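Local atomic coordinates of RTX-adhesin (Marinomonas primoryensis, PDB entry 5IRB), a protein that helps anchor its Antarctic bacterium to diatoms and ice, this fragment being a chain of calcium-binding beta-sandwich domains of the giant adhesin. Residues I134-D148 with T161-G175. Residues are numbered along the deposited sequence; the frame is centred on the assembly and turned at random.
Sequences ITVSGRVGLDASAGD and TVVLANKTWSVGVSG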
loop_
_atom_site.group_PDB
_atom_site.type_symbol
_atom_site.label_atom_id
_atom_site.label_comp_id
_atom_site.label_asym_id
_atom_site.label_seq_id
_atom_site.Cartn_x
_atom_site.Cartn_y
_atom_site.Cartn_z
ATOM N N ILE A 134 -13.713 1.468 -6.838
ATOM C CA ILE A 134 -12.449 2.164 -7.030
ATOM C C ILE A 134 -11.260 1.197 -6.820
ATOM O O ILE A 134 -11.221 0.473 -5.831
ATOM C CB ILE A 134 -12.313 3.340 -6.059
ATOM C CG1 ILE A 134 -13.372 4.412 -6.340
ATOM C CG2 ILE A 134 -10.946 3.963 -6.140
ATOM C CD1 ILE A 134 -13.503 5.390 -5.192
ATOM N N THR A 135 -10.329 1.187 -7.770
ATOM C CA THR A 135 -9.118 0.373 -7.677
ATOM C C THR A 135 -8.121 0.920 -6.660
ATOM O O THR A 135 -7.684 2.079 -6.754
ATOM C CB THR A 135 -8.369 0.295 -9.015
ATOM O OG1 THR A 135 -9.209 -0.271 -10.019
ATOM C CG2 THR A 135 -7.092 -0.584 -8.854
ATOM N N VAL A 136 -7.744 0.091 -5.692
ATOM C CA VAL A 136 -6.645 0.450 -4.813
ATOM C C VAL A 136 -5.462 -0.402 -5.220
ATOM O O VAL A 136 -5.565 -1.627 -5.276
ATOM C CB VAL A 136 -6.989 0.226 -3.331
ATOM C CG1 VAL A 136 -5.796 0.598 -2.448
ATOM C CG2 VAL A 136 -8.208 1.071 -2.948
ATOM N N SER A 137 -4.338 0.241 -5.521
ATOM C CA SER A 137 -3.191 -0.485 -6.056
ATOM C C SER A 137 -1.890 0.043 -5.464
ATOM O O SER A 137 -1.857 1.088 -4.805
ATOM C CB SER A 137 -3.169 -0.405 -7.592
ATOM O OG SER A 137 -2.846 0.917 -8.046
ATOM N N GLY A 138 -0.814 -0.685 -5.709
ATOM C CA GLY A 138 0.471 -0.330 -5.147
ATOM C C GLY A 138 1.503 -1.331 -5.591
ATOM O O GLY A 138 1.278 -2.076 -6.543
ATOM N N ARG A 139 2.650 -1.330 -4.915
ATOM C CA ARG A 139 3.695 -2.295 -5.209
ATOM C C ARG A 139 4.288 -2.732 -3.874
ATOM O O ARG A 139 4.082 -2.069 -2.871
ATOM C CB ARG A 139 4.743 -1.678 -6.141
ATOM C CG ARG A 139 5.643 -2.697 -6.858
ATOM C CD ARG A 139 6.865 -2.002 -7.439
ATOM N NE ARG A 139 7.811 -2.915 -8.087
ATOM C CZ ARG A 139 8.677 -3.705 -7.441
ATOM N NH1 ARG A 139 8.695 -3.724 -6.110
ATOM N NH2 ARG A 139 9.524 -4.495 -8.122
ATOM N N VAL A 140 5.013 -3.844 -3.849
ATOM C CA VAL A 140 5.748 -4.229 -2.638
ATOM C C VAL A 140 7.242 -4.230 -2.967
ATOM O O VAL A 140 7.625 -4.243 -4.143
ATOM C CB VAL A 140 5.294 -5.596 -2.082
ATOM C CG1 VAL A 140 3.831 -5.542 -1.641
ATOM C CG2 VAL A 140 5.474 -6.681 -3.109
ATOM N N GLY A 141 8.099 -4.117 -1.957
ATOM C CA GLY A 141 9.524 -4.071 -2.241
ATOM C C GLY A 141 10.382 -4.870 -1.278
ATOM O O GLY A 141 9.866 -5.544 -0.385
ATOM N N LEU A 142 11.694 -4.702 -1.420
ATOM C CA LEU A 142 12.709 -5.439 -0.676
ATOM C C LEU A 142 12.439 -6.944 -0.756
ATOM O O LEU A 142 12.393 -7.487 -1.859
ATOM C CB LEU A 142 12.772 -4.957 0.773
ATOM C CG LEU A 142 13.212 -3.484 0.886
ATOM C CD1 LEU A 142 13.521 -3.108 2.325
ATOM C CD2 LEU A 142 14.401 -3.127 -0.040
ATOM N N ASP A 143 12.295 -7.610 0.389
ATOM C CA ASP A 143 12.131 -9.067 0.425
ATOM C C ASP A 143 10.704 -9.577 0.246
ATOM O O ASP A 143 10.492 -10.778 0.236
ATOM C CB ASP A 143 12.718 -9.638 1.724
ATOM C CG ASP A 143 14.238 -9.491 1.804
ATOM O OD1 ASP A 143 14.922 -9.607 0.750
ATOM O OD2 ASP A 143 14.735 -9.164 2.913
ATOM N N ALA A 144 9.729 -8.673 0.119
ATOM C CA ALA A 144 8.357 -9.052 -0.227
ATOM C C ALA A 144 8.328 -9.739 -1.596
ATOM O O ALA A 144 9.181 -9.477 -2.436
ATOM C CB ALA A 144 7.438 -7.806 -0.220
ATOM N N SER A 145 7.383 -10.649 -1.819
ATOM C CA SER A 145 7.454 -11.502 -3.001
ATOM C C SER A 145 6.109 -11.678 -3.659
ATOM O O SER A 145 5.095 -11.642 -2.986
ATOM C CB SER A 145 7.983 -12.891 -2.625
ATOM O OG SER A 145 9.044 -12.778 -1.694
ATOM N N ALA A 146 6.124 -11.899 -4.972
ATOM C CA ALA A 146 4.995 -12.437 -5.701
ATOM C C ALA A 146 4.347 -13.517 -4.873
ATOM O O ALA A 146 5.033 -14.398 -4.342
ATOM C CB ALA A 146 5.443 -12.994 -7.047
ATOM N N GLY A 147 3.032 -13.463 -4.758
ATOM C CA GLY A 147 2.306 -14.511 -4.082
ATOM C C GLY A 147 1.997 -14.137 -2.649
ATOM O O GLY A 147 1.159 -14.774 -2.023
ATOM N N ASP A 148 2.615 -13.079 -2.147
ATOM C CA ASP A 148 2.335 -12.627 -0.780
ATOM C C ASP A 148 0.935 -12.044 -0.644
ATOM O O ASP A 148 0.361 -11.552 -1.621
ATOM C CB ASP A 148 3.358 -11.571 -0.323
ATOM C CG ASP A 148 4.739 -12.171 -0.001
ATOM O OD1 ASP A 148 4.833 -13.411 0.115
ATOM O OD2 ASP A 148 5.714 -11.392 0.151
ATOM N N THR A 161 -5.856 -9.139 -1.338
ATOM C CA THR A 161 -5.410 -9.578 -2.658
ATOM C C THR A 161 -4.006 -10.201 -2.553
ATOM O O THR A 161 -3.515 -10.482 -1.450
ATOM C CB THR A 161 -5.454 -8.409 -3.691
ATOM O OG1 THR A 161 -5.216 -8.917 -5.011
ATOM C CG2 THR A 161 -4.437 -7.350 -3.391
ATOM N N VAL A 162 -3.394 -10.476 -3.698
ATOM C CA VAL A 162 -2.104 -11.140 -3.716
ATOM C C VAL A 162 -1.111 -10.390 -4.600
ATOM O O VAL A 162 -1.489 -9.798 -5.612
ATOM C CB VAL A 162 -2.255 -12.603 -4.195
ATOM C CG1 VAL A 162 -0.903 -13.255 -4.428
ATOM C CG2 VAL A 162 -3.030 -13.413 -3.159
ATOM N N VAL A 163 0.161 -10.401 -4.207
ATOM C CA VAL A 163 1.186 -9.767 -4.999
ATOM C C VAL A 163 1.378 -10.511 -6.329
ATOM O O VAL A 163 1.616 -11.720 -6.349
ATOM C CB VAL A 163 2.491 -9.702 -4.192
ATOM C CG1 VAL A 163 3.620 -9.119 -5.021
ATOM C CG2 VAL A 163 2.263 -8.961 -2.852
ATOM N N LEU A 164 1.301 -9.776 -7.436
ATOM C CA LEU A 164 1.508 -10.350 -8.769
ATOM C C LEU A 164 2.977 -10.593 -9.058
ATOM O O LEU A 164 3.841 -10.162 -8.299
ATOM C CB LEU A 164 0.935 -9.431 -9.852
ATOM C CG LEU A 164 -0.493 -8.909 -9.716
ATOM C CD1 LEU A 164 -0.832 -8.121 -10.943
ATOM C CD2 LEU A 164 -1.447 -10.096 -9.603
ATOM N N ALA A 165 3.248 -11.190 -10.212
ATOM C CA ALA A 165 4.607 -11.590 -10.568
ATOM C C ALA A 165 5.533 -10.395 -10.572
ATOM O O ALA A 165 6.663 -10.476 -10.106
ATOM C CB ALA A 165 4.609 -12.271 -11.930
ATOM N N ASN A 166 5.050 -9.261 -11.064
ATOM C CA ASN A 166 5.922 -8.096 -11.106
ATOM C C ASN A 166 5.915 -7.276 -9.812
ATOM O O ASN A 166 6.357 -6.141 -9.820
ATOM C CB ASN A 166 5.553 -7.216 -12.294
ATOM C CG ASN A 166 4.193 -6.579 -12.134
ATOM O OD1 ASN A 166 3.552 -6.692 -11.079
ATOM N ND2 ASN A 166 3.746 -5.895 -13.172
ATOM N N LYS A 167 5.361 -7.837 -8.738
ATOM C CA LYS A 167 5.337 -7.215 -7.405
ATOM C C LYS A 167 4.353 -6.046 -7.257
ATOM O O LYS A 167 4.290 -5.416 -6.204
ATOM C CB LYS A 167 6.736 -6.762 -6.958
ATOM C CG LYS A 167 7.769 -7.921 -6.812
ATOM C CD LYS A 167 8.771 -7.535 -5.727
ATOM C CE LYS A 167 9.757 -8.623 -5.421
ATOM N NZ LYS A 167 10.744 -8.130 -4.423
ATOM N N THR A 168 3.559 -5.776 -8.286
ATOM C CA THR A 168 2.412 -4.904 -8.093
ATOM C C THR A 168 1.239 -5.696 -7.536
ATOM O O THR A 168 1.301 -6.932 -7.414
ATOM C CB THR A 168 1.980 -4.211 -9.394
ATOM O OG1 THR A 168 1.502 -5.191 -10.317
ATOM C CG2 THR A 168 3.161 -3.441 -10.001
ATOM N N TRP A 169 0.209 -4.965 -7.112
ATOM C CA TRP A 169 -1.000 -5.569 -6.586
ATOM C C TRP A 169 -2.128 -4.574 -6.809
ATOM O O TRP A 169 -1.880 -3.378 -6.848
ATOM C CB TRP A 169 -0.876 -5.924 -5.102
ATOM C CG TRP A 169 -0.492 -4.794 -4.213
ATOM C CD1 TRP A 169 0.777 -4.454 -3.795
ATOM C CD2 TRP A 169 -1.366 -3.821 -3.657
ATOM N NE1 TRP A 169 0.735 -3.338 -2.988
ATOM C CE2 TRP A 169 -0.589 -2.909 -2.899
ATOM C CE3 TRP A 169 -2.758 -3.607 -3.721
ATOM C CZ2 TRP A 169 -1.131 -1.819 -2.214
ATOM C CZ3 TRP A 169 -3.310 -2.517 -3.039
ATOM C CH2 TRP A 169 -2.502 -1.644 -2.298
ATOM N N SER A 170 -3.357 -5.053 -6.940
ATOM C CA SER A 170 -4.488 -4.133 -6.924
ATOM C C SER A 170 -5.719 -4.868 -6.474
ATOM O O SER A 170 -5.811 -6.086 -6.612
ATOM C CB SER A 170 -4.725 -3.516 -8.304
ATOM O OG SER A 170 -5.103 -4.516 -9.232
ATOM N N VAL A 171 -6.675 -4.121 -5.940
ATOM C CA VAL A 171 -7.923 -4.722 -5.503
ATOM C C VAL A 171 -9.049 -3.679 -5.597
ATOM O O VAL A 171 -8.840 -2.485 -5.323
ATOM C CB VAL A 171 -7.790 -5.283 -4.068
ATOM C CG1 VAL A 171 -7.510 -4.188 -3.071
ATOM C CG2 VAL A 171 -9.025 -6.067 -3.675
ATOM N N GLY A 172 -10.216 -4.130 -6.035
ATOM C CA GLY A 172 -11.386 -3.276 -6.157
ATOM C C GLY A 172 -12.005 -3.021 -4.797
ATOM O O GLY A 172 -12.276 -3.949 -4.044
ATOM N N VAL A 173 -12.202 -1.757 -4.464
ATOM C CA VAL A 173 -12.760 -1.383 -3.167
ATOM C C VAL A 173 -14.033 -0.566 -3.429
ATOM O O VAL A 173 -14.105 0.159 -4.407
ATOM C CB VAL A 173 -11.734 -0.574 -2.348
ATOM C CG1 VAL A 173 -12.377 0.134 -1.147
ATOM C CG2 VAL A 173 -10.550 -1.489 -1.922
ATOM N N SER A 174 -15.032 -0.688 -2.570
ATOM C CA SER A 174 -16.249 0.084 -2.760
ATOM C C SER A 174 -16.032 1.561 -2.408
ATOM O O SER A 174 -15.508 1.898 -1.344
ATOM C CB SER A 174 -17.385 -0.504 -1.937
ATOM O OG SER A 174 -17.278 -0.077 -0.596
ATOM N N GLY A 175 -16.407 2.433 -3.341
ATOM C CA GLY A 175 -16.409 3.875 -3.126
ATOM C C GLY A 175 -16.994 4.346 -1.808
ATOM O O GLY A 175 -16.492 5.289 -1.203
#
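Lys167 NZ donates to Ala144 O at 2.9 Å, nearly in line with the C=O bond; the Lys167 chain, extended beyond CG, runs beside the bend after strand 134-142 to get there. This bond ties the type I turn Leu164-Lys167 to the type II' turn Gly141-Ala144. Lys167 O receives Val140 N and has Arg139 CG 3.1 Å away; the modelled position of the Arg139 guanidinium, near Lys167 CB, is doubtful.

Strands 134-142 and 168-174 pair antiparallel, their axes at 145°. Backbone bonds join Ile134 with Val173, Val136 with Val171 and Gly138 with Trp169. With CG of Trp169 wedged between its own backbone N and carbonyl carbon (chi1 55°), the indole folds back across strand 134-142. The bare backbone of Gly138 lies close over its face, CA 4.0 Å from the centroid of the five-membered ring in a CH-pi contact. Val136 CG1 stands 4.0 Å from Trp169 CH2. Strand 168-174 is the edge of a three-stranded sheet, 134-142 its centre and 112-116 its other edge. In this middle domain of the fragment, that sheet faces a second one, consistent with a bacterial Ig-like beta-sandwich, and Trp169 also meets Val150, Met152 and Val186 from the second sheet. Ser137 and Ser170 lie on the outward side, where Ser137 OG bonds to Asn117.

Where the chain leaves the second sheet after strand 157-162, Val163 meets Val140 tip to tip, CG1 to Val140 CG2 at 3.6 Å. Its backbone is gripped twice: Val163 N gives to Asp148 O in the carbonyl plane, and Val163 O accepts from Gly147 N, both at 2.8 Å. Asp148 OD2, met by Ser145 N from above the carboxylate plane, also bonds Tyr198 OH.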